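Local coordinates for protein putative endoribonuclease (Klebsiella pneumoniae, PDB 3LYB) that probably cleaves RNA as a putative endoribonuclease of the L-PSP family in the YjgF-like clan, at residues B[66-77]-B[106-117]. Numbering follows the deposited sequence.
Sequences QGPILAQSWYVL and HFPYYSRVRKLF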
ATOM      1  N   GLN B  66      -3.469  23.479  12.107  1.00 31.21           N
ATOM      2  CA  GLN B  66      -2.160  24.094  12.397  1.00 30.11           C
ATOM      3  C   GLN B  66      -1.702  23.957  13.848  1.00 29.14           C
ATOM      4  O   GLN B  66      -0.499  23.960  14.146  1.00 28.56           O
ATOM      5  CB  GLN B  66      -2.098  25.559  11.931  1.00 30.32           C
ATOM      6  CG  GLN B  66      -3.167  26.481  12.493  1.00 32.15           C
ATOM      7  CD  GLN B  66      -2.818  27.971  12.347  1.00 33.08           C
ATOM      8  OE1 GLN B  66      -1.843  28.352  11.686  1.00 32.88           O
ATOM      9  NE2 GLN B  66      -3.610  28.810  12.991  1.00 31.72           N
ATOM     10  N   GLY B  67      -2.667  23.804  14.744  1.00 28.55           N
ATOM     11  CA  GLY B  67      -2.402  23.726  16.177  1.00 27.45           C
ATOM     12  C   GLY B  67      -1.314  22.764  16.587  1.00 27.32           C
ATOM     13  O   GLY B  67      -0.424  23.135  17.366  1.00 28.17           O
ATOM     14  N   PRO B  68      -1.362  21.515  16.085  1.00 26.91           N
ATOM     15  CA  PRO B  68      -0.426  20.542  16.676  1.00 26.32           C
ATOM     16  C   PRO B  68       1.056  20.776  16.342  1.00 26.39           C
ATOM     17  O   PRO B  68       1.920  20.691  17.240  1.00 26.72           O
ATOM     18  CB  PRO B  68      -0.944  19.203  16.150  1.00 26.32           C
ATOM     19  CG  PRO B  68      -2.429  19.475  15.908  1.00 26.34           C
ATOM     20  CD  PRO B  68      -2.429  20.846  15.317  1.00 26.53           C
ATOM     21  N   ILE B  69       1.356  21.091  15.085  1.00 25.82           N
ATOM     22  CA  ILE B  69       2.737  21.359  14.699  1.00 25.47           C
ATOM     23  C   ILE B  69       3.271  22.652  15.358  1.00 25.96           C
ATOM     24  O   ILE B  69       4.438  22.694  15.784  1.00 26.12           O
ATOM     25  CB  ILE B  69       2.917  21.349  13.163  1.00 24.84           C
ATOM     26  CG1 ILE B  69       4.372  21.554  12.749  1.00 25.82           C
ATOM     27  CG2 ILE B  69       2.081  22.400  12.526  1.00 25.00           C
ATOM     28  CD1 ILE B  69       5.385  20.684  13.481  1.00 28.13           C
ATOM     29  N   LEU B  70       2.421  23.685  15.444  1.00 25.56           N
ATOM     30  CA  LEU B  70       2.816  24.969  16.030  1.00 25.04           C
ATOM     31  C   LEU B  70       3.095  24.765  17.506  1.00 25.44           C
ATOM     32  O   LEU B  70       4.171  25.089  18.001  1.00 25.51           O
ATOM     33  CB  LEU B  70       1.734  26.034  15.802  1.00 24.43           C
ATOM     34  CG  LEU B  70       1.547  26.550  14.360  1.00 22.44           C
ATOM     35  CD1 LEU B  70       0.297  27.436  14.232  1.00 21.66           C
ATOM     36  CD2 LEU B  70       2.790  27.272  13.830  1.00 18.70           C
ATOM     37  N   ALA B  71       2.140  24.152  18.189  1.00 26.12           N
ATOM     38  CA  ALA B  71       2.279  23.879  19.607  1.00 27.06           C
ATOM     39  C   ALA B  71       3.490  23.024  19.921  1.00 27.67           C
ATOM     40  O   ALA B  71       4.231  23.335  20.837  1.00 28.49           O
ATOM     41  CB  ALA B  71       1.019  23.229  20.143  1.00 27.07           C
ATOM     42  N   GLN B  72       3.700  21.947  19.169  1.00 28.66           N
ATOM     43  CA  GLN B  72       4.844  21.065  19.416  1.00 29.10           C
ATOM     44  C   GLN B  72       6.171  21.776  19.125  1.00 29.76           C
ATOM     45  O   GLN B  72       7.149  21.631  19.873  1.00 29.95           O
ATOM     46  CB  GLN B  72       4.733  19.776  18.598  1.00 29.46           C
ATOM     47  CG  GLN B  72       3.644  18.772  19.074  1.00 29.18           C
ATOM     48  CD  GLN B  72       3.689  17.450  18.311  1.00 27.69           C
ATOM     49  OE1 GLN B  72       4.601  17.209  17.532  1.00 27.62           O
ATOM     50  NE2 GLN B  72       2.707  16.611  18.523  1.00 24.57           N
ATOM     51  N   SER B  73       6.207  22.569  18.062  1.00 29.94           N
ATOM     52  CA  SER B  73       7.430  23.265  17.739  1.00 30.95           C
ATOM     53  C   SER B  73       7.763  24.222  18.864  1.00 31.83           C
ATOM     54  O   SER B  73       8.915  24.292  19.339  1.00 31.47           O
ATOM     55  CB  SER B  73       7.302  24.022  16.423  1.00 30.70           C
ATOM     56  OG  SER B  73       7.007  23.134  15.356  1.00 31.27           O
ATOM     57  N   TRP B  74       6.738  24.948  19.309  1.00 32.95           N
ATOM     58  CA  TRP B  74       6.972  25.985  20.270  1.00 33.85           C
ATOM     59  C   TRP B  74       7.488  25.299  21.531  1.00 34.43           C
ATOM     60  O   TRP B  74       8.548  25.648  22.064  1.00 34.99           O
ATOM     61  CB  TRP B  74       5.713  26.818  20.534  1.00 34.01           C
ATOM     62  CG  TRP B  74       5.934  27.724  21.701  1.00 35.24           C
ATOM     63  CD1 TRP B  74       6.545  28.952  21.686  1.00 35.47           C
ATOM     64  CD2 TRP B  74       5.634  27.438  23.074  1.00 35.35           C
ATOM     65  NE1 TRP B  74       6.615  29.460  22.966  1.00 36.86           N
ATOM     66  CE2 TRP B  74       6.059  28.553  23.836  1.00 37.15           C
ATOM     67  CE3 TRP B  74       5.029  26.357  23.730  1.00 36.04           C
ATOM     68  CZ2 TRP B  74       5.898  28.619  25.231  1.00 37.19           C
ATOM     69  CZ3 TRP B  74       4.860  26.416  25.117  1.00 37.59           C
ATOM     70  CH2 TRP B  74       5.291  27.548  25.850  1.00 38.48           C
ATOM     71  N   TYR B  75       6.755  24.284  21.968  1.00 34.47           N
ATOM     72  CA  TYR B  75       7.096  23.546  23.166  1.00 34.89           C
ATOM     73  C   TYR B  75       8.530  23.030  23.152  1.00 34.42           C
ATOM     74  O   TYR B  75       9.204  23.005  24.165  1.00 34.55           O
ATOM     75  CB  TYR B  75       6.102  22.399  23.345  1.00 35.21           C
ATOM     76  CG  TYR B  75       5.975  21.968  24.765  1.00 38.11           C
ATOM     77  CD1 TYR B  75       4.971  22.494  25.584  1.00 40.77           C
ATOM     78  CD2 TYR B  75       6.879  21.049  25.317  1.00 40.95           C
ATOM     79  CE1 TYR B  75       4.862  22.107  26.930  1.00 42.95           C
ATOM     80  CE2 TYR B  75       6.777  20.647  26.654  1.00 42.82           C
ATOM     81  CZ  TYR B  75       5.777  21.187  27.456  1.00 44.32           C
ATOM     82  OH  TYR B  75       5.689  20.787  28.784  1.00 48.86           O
ATOM     83  N   VAL B  76       9.000  22.615  21.990  1.00 34.60           N
ATOM     84  CA  VAL B  76      10.323  22.039  21.895  1.00 34.42           C
ATOM     85  C   VAL B  76      11.364  23.135  21.941  1.00 34.92           C
ATOM     86  O   VAL B  76      12.370  23.019  22.646  1.00 34.27           O
ATOM     87  CB  VAL B  76      10.495  21.213  20.591  1.00 34.36           C
ATOM     88  CG1 VAL B  76      11.979  21.081  20.198  1.00 31.97           C
ATOM     89  CG2 VAL B  76       9.879  19.870  20.762  1.00 32.75           C
ATOM     90  N   LEU B  77      11.122  24.178  21.151  1.00 35.90           N
ATOM     91  CA  LEU B  77      12.029  25.309  21.079  1.00 37.03           C
ATOM     92  C   LEU B  77      12.195  26.012  22.424  1.00 38.13           C
ATOM     93  O   LEU B  77      13.318  26.302  22.838  1.00 38.53           O
ATOM     94  CB  LEU B  77      11.593  26.266  19.988  1.00 36.59           C
ATOM     95  CG  LEU B  77      11.896  25.746  18.580  1.00 36.73           C
ATOM     96  CD1 LEU B  77      11.331  26.670  17.524  1.00 36.71           C
ATOM     97  CD2 LEU B  77      13.398  25.554  18.354  1.00 36.45           C
ATOM     98  N   HIS B 106       5.110  20.314   7.019  1.00 30.88           N
ATOM     99  CA  HIS B 106       5.000  21.036   8.271  1.00 31.09           C
ATOM    100  C   HIS B 106       6.101  22.104   8.441  1.00 31.03           C
ATOM    101  O   HIS B 106       6.092  22.878   9.399  1.00 29.87           O
ATOM    102  CB  HIS B 106       5.139  20.041   9.427  1.00 31.77           C
ATOM    103  CG  HIS B 106       3.914  19.224   9.699  1.00 33.99           C
ATOM    104  ND1 HIS B 106       3.977  17.959  10.243  1.00 37.39           N
ATOM    105  CD2 HIS B 106       2.599  19.489   9.525  1.00 35.30           C
ATOM    106  CE1 HIS B 106       2.755  17.478  10.394  1.00 35.40           C
ATOM    107  NE2 HIS B 106       1.902  18.388   9.967  1.00 36.52           N
ATOM    108  N   PHE B 107       7.060  22.129   7.524  1.00 31.34           N
ATOM    109  CA  PHE B 107       8.188  23.027   7.656  1.00 31.70           C
ATOM    110  C   PHE B 107       7.875  24.523   7.791  1.00 32.26           C
ATOM    111  O   PHE B 107       8.421  25.182   8.677  1.00 31.92           O
ATOM    112  CB  PHE B 107       9.220  22.837   6.548  1.00 32.07           C
ATOM    113  CG  PHE B 107      10.421  23.652   6.772  1.00 31.01           C
ATOM    114  CD1 PHE B 107      11.320  23.295   7.758  1.00 29.32           C
ATOM    115  CD2 PHE B 107      10.602  24.838   6.079  1.00 31.68           C
ATOM    116  CE1 PHE B 107      12.434  24.091   8.021  1.00 32.07           C
ATOM    117  CE2 PHE B 107      11.705  25.650   6.348  1.00 32.86           C
ATOM    118  CZ  PHE B 107      12.627  25.267   7.320  1.00 31.15           C
ATOM    119  N   PRO B 108       7.022  25.071   6.902  1.00 32.71           N
ATOM    120  CA  PRO B 108       6.599  26.467   7.043  1.00 33.09           C
ATOM    121  C   PRO B 108       6.080  26.818   8.441  1.00 33.13           C
ATOM    122  O   PRO B 108       6.315  27.923   8.916  1.00 34.00           O
ATOM    123  CB  PRO B 108       5.464  26.580   6.023  1.00 33.56           C
ATOM    124  CG  PRO B 108       5.847  25.596   4.951  1.00 32.72           C
ATOM    125  CD  PRO B 108       6.492  24.460   5.665  1.00 32.69           C
ATOM    126  N   TYR B 109       5.380  25.901   9.091  1.00 33.04           N
ATOM    127  CA  TYR B 109       4.899  26.145  10.451  1.00 33.00           C
ATOM    128  C   TYR B 109       6.056  26.222  11.431  1.00 33.31           C
ATOM    129  O   TYR B 109       6.125  27.137  12.259  1.00 34.30           O
ATOM    130  CB  TYR B 109       3.941  25.049  10.910  1.00 32.37           C
ATOM    131  CG  TYR B 109       2.663  25.006  10.144  1.00 31.11           C
ATOM    132  CD1 TYR B 109       2.442  24.024   9.180  1.00 31.33           C
ATOM    133  CD2 TYR B 109       1.671  25.940  10.371  1.00 29.47           C
ATOM    134  CE1 TYR B 109       1.246  23.965   8.468  1.00 31.83           C
ATOM    135  CE2 TYR B 109       0.471  25.894   9.662  1.00 31.26           C
ATOM    136  CZ  TYR B 109       0.264  24.903   8.717  1.00 31.05           C
ATOM    137  OH  TYR B 109      -0.918  24.860   8.028  1.00 31.42           O
ATOM    138  N   TYR B 110       6.954  25.260  11.350  1.00 32.87           N
ATOM    139  CA  TYR B 110       8.085  25.233  12.247  1.00 33.40           C
ATOM    140  C   TYR B 110       8.971  26.494  12.077  1.00 34.43           C
ATOM    141  O   TYR B 110       9.407  27.118  13.052  1.00 34.58           O
ATOM    142  CB  TYR B 110       8.904  23.957  11.997  1.00 32.78           C
ATOM    143  CG  TYR B 110      10.191  23.973  12.742  1.00 30.41           C
ATOM    144  CD1 TYR B 110      10.233  23.621  14.097  1.00 27.95           C
ATOM    145  CD2 TYR B 110      11.367  24.391  12.114  1.00 28.71           C
ATOM    146  CE1 TYR B 110      11.420  23.664  14.814  1.00 26.39           C
ATOM    147  CE2 TYR B 110      12.563  24.429  12.813  1.00 27.47           C
ATOM    148  CZ  TYR B 110      12.575  24.076  14.156  1.00 26.80           C
ATOM    149  OH  TYR B 110      13.748  24.108  14.828  1.00 25.54           O
ATOM    150  N   SER B 111       9.230  26.832  10.817  1.00 35.14           N
ATOM    151  CA  SER B 111      10.000  27.998  10.430  1.00 35.72           C
ATOM    152  C   SER B 111       9.404  29.299  10.988  1.00 35.74           C
ATOM    153  O   SER B 111      10.139  30.155  11.425  1.00 35.83           O
ATOM    154  CB  SER B 111      10.106  28.059   8.904  1.00 35.27           C
ATOM    155  OG  SER B 111      10.759  29.241   8.492  1.00 37.44           O
ATOM    156  N   ARG B 112       8.079  29.438  10.971  1.00 35.96           N
ATOM    157  CA  ARG B 112       7.437  30.597  11.591  1.00 35.85           C
ATOM    158  C   ARG B 112       7.905  30.662  13.048  1.00 36.13           C
ATOM    159  O   ARG B 112       8.459  31.676  13.488  1.00 36.30           O
ATOM    160  CB  ARG B 112       5.898  30.512  11.485  1.00 35.14           C
ATOM    161  CG  ARG B 112       5.118  31.433  12.450  1.00 33.77           C
ATOM    162  CD  ARG B 112       3.583  31.201  12.409  1.00 32.36           C
ATOM    163  NE  ARG B 112       3.016  31.390  11.069  1.00 32.21           N
ATOM    164  CZ  ARG B 112       1.829  30.942  10.652  1.00 29.94           C
ATOM    165  NH1 ARG B 112       1.017  30.273  11.452  1.00 29.75           N
ATOM    166  NH2 ARG B 112       1.446  31.181   9.413  1.00 29.24           N
ATOM    167  N   VAL B 113       7.725  29.558  13.765  1.00 35.94           N
ATOM    168  CA  VAL B 113       8.070  29.483  15.178  1.00 35.97           C
ATOM    169  C   VAL B 113       9.554  29.731  15.448  1.00 36.62           C
ATOM    170  O   VAL B 113       9.909  30.429  16.408  1.00 36.44           O
ATOM    171  CB  VAL B 113       7.631  28.139  15.778  1.00 35.61           C
ATOM    172  CG1 VAL B 113       7.887  28.090  17.270  1.00 34.13           C
ATOM    173  CG2 VAL B 113       6.160  27.923  15.504  1.00 35.46           C
ATOM    174  N   ARG B 114      10.419  29.177  14.606  1.00 37.22           N
ATOM    175  CA  ARG B 114      11.849  29.299  14.854  1.00 38.13           C
ATOM    176  C   ARG B 114      12.294  30.752  14.779  1.00 38.99           C
ATOM    177  O   ARG B 114      13.120  31.178  15.572  1.00 39.33           O
ATOM    178  CB  ARG B 114      12.685  28.436  13.919  1.00 37.82           C
ATOM    179  CG  ARG B 114      14.096  28.283  14.424  1.00 38.21           C
ATOM    180  CD  ARG B 114      14.995  27.510  13.520  1.00 38.76           C
ATOM    181  NE  ARG B 114      14.914  27.941  12.130  1.00 40.95           N
ATOM    182  CZ  ARG B 114      15.573  27.358  11.130  1.00 41.48           C
ATOM    183  NH1 ARG B 114      16.382  26.322  11.370  1.00 40.83           N
ATOM    184  NH2 ARG B 114      15.423  27.806   9.888  1.00 40.64           N
ATOM    185  N   LYS B 115      11.733  31.507  13.846  1.00 40.03           N
ATOM    186  CA  LYS B 115      11.965  32.947  13.771  1.00 41.71           C
ATOM    187  C   LYS B 115      11.741  33.678  15.119  1.00 42.35           C
ATOM    188  O   LYS B 115      12.519  34.569  15.487  1.00 42.48           O
ATOM    189  CB  LYS B 115      11.078  33.573  12.707  1.00 41.53           C
ATOM    190  CG  LYS B 115      11.606  33.445  11.315  1.00 43.46           C
ATOM    191  CD  LYS B 115      10.586  34.047  10.330  1.00 49.00           C
ATOM    192  CE  LYS B 115      10.924  33.711   8.877  1.00 50.39           C
ATOM    193  NZ  LYS B 115       9.722  33.756   7.999  1.00 51.45           N
ATOM    194  N   LEU B 116      10.690  33.294  15.843  1.00 42.61           N
ATOM    195  CA  LEU B 116      10.417  33.874  17.157  1.00 43.28           C
ATOM    196  C   LEU B 116      11.532  33.670  18.186  1.00 43.69           C
ATOM    197  O   LEU B 116      11.532  34.330  19.211  1.00 43.79           O
ATOM    198  CB  LEU B 116       9.094  33.346  17.747  1.00 42.92           C
ATOM    199  CG  LEU B 116       7.807  33.286  16.912  1.00 43.12           C
ATOM    200  CD1 LEU B 116       6.696  32.603  17.701  1.00 42.72           C
ATOM    201  CD2 LEU B 116       7.350  34.642  16.391  1.00 41.46           C
ATOM    202  N   PHE B 117      12.458  32.754  17.931  1.00 44.43           N
ATOM    203  CA  PHE B 117      13.507  32.448  18.906  1.00 45.75           C
ATOM    204  C   PHE B 117      14.864  32.936  18.433  1.00 47.73           C
ATOM    205  O   PHE B 117      15.795  33.076  19.232  1.00 48.44           O
ATOM    206  CB  PHE B 117      13.601  30.941  19.165  1.00 44.93           C
ATOM    207  CG  PHE B 117      12.487  30.399  19.981  1.00 41.47           C
ATOM    208  CD1 PHE B 117      11.252  30.138  19.407  1.00 39.10           C
ATOM    209  CD2 PHE B 117      12.672  30.139  21.328  1.00 38.70           C
ATOM    210  CE1 PHE B 117      10.215  29.648  20.172  1.00 38.21           C
ATOM    211  CE2 PHE B 117      11.657  29.641  22.102  1.00 37.26           C
ATOM    212  CZ  PHE B 117      10.422  29.384  21.529  1.00 38.94           C
TER
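With CG1 anti to the backbone N (chi1 -176°) and CG2 beside that N, Val113, whose CB bond points toward helix 60-85, sends its two methyls to different walls; Leu77 turns CG away from its carbonyl carbon (chi1 -75°) and brings CD1 to 3.7 Å from Val113 CG1. On its other branch, Val113 CG2 meets Leu70 CD2 at 3.8 Å. Valine is thus a knob in a hole formed by Leu70, Ser73, Trp74 and Leu77: short enough for close helices, branched enough to touch several walls. The axes of 66-77 and 107-115 run in the same general direction, crossing at -39° with a closest approach of 8.9 Å.

Phe117 closes one end of the interface. Its flat ring suits a CH-pi contact, with Leu77 CB over one face, 3.7 Å from the ring centroid, while Trp74 CD1 lies near the ring's edge. Towards the other end, the beta-branched Ile69 fills two places: CB lies over a face of the His106 ring, and CG2 packs 3.6 Å from Tyr109 CG. Leu70 CD2 comes to the edge of the Tyr109 ring; farther along the same ring, Gln66 CB approaches CE2 obliquely.

Ser73 is small enough to let Tyr110 approach, its OG lying in the plane of that ring at the edge. The buried hydroxyl finds its acceptor within its own helix, Ile69 O (OG to O 2.6 Å), which also accepts from Ser73 N on the opposite face of the carbonyl plane. Arg112 NH1 gives Gln66 OE1 only a weak bond and has Leu54 O as its stronger partner; Gln66 NE2 binds Asp63.

Helix 48-54 packs on Trp74 and Val113 through Leu54, whereas Tyr110 touches strands 94-101 and 141-148 and Val76 touches 141-148, placing the pair against the mixed sheet, consistent with the alpha/beta fold of YjgF-like proteins.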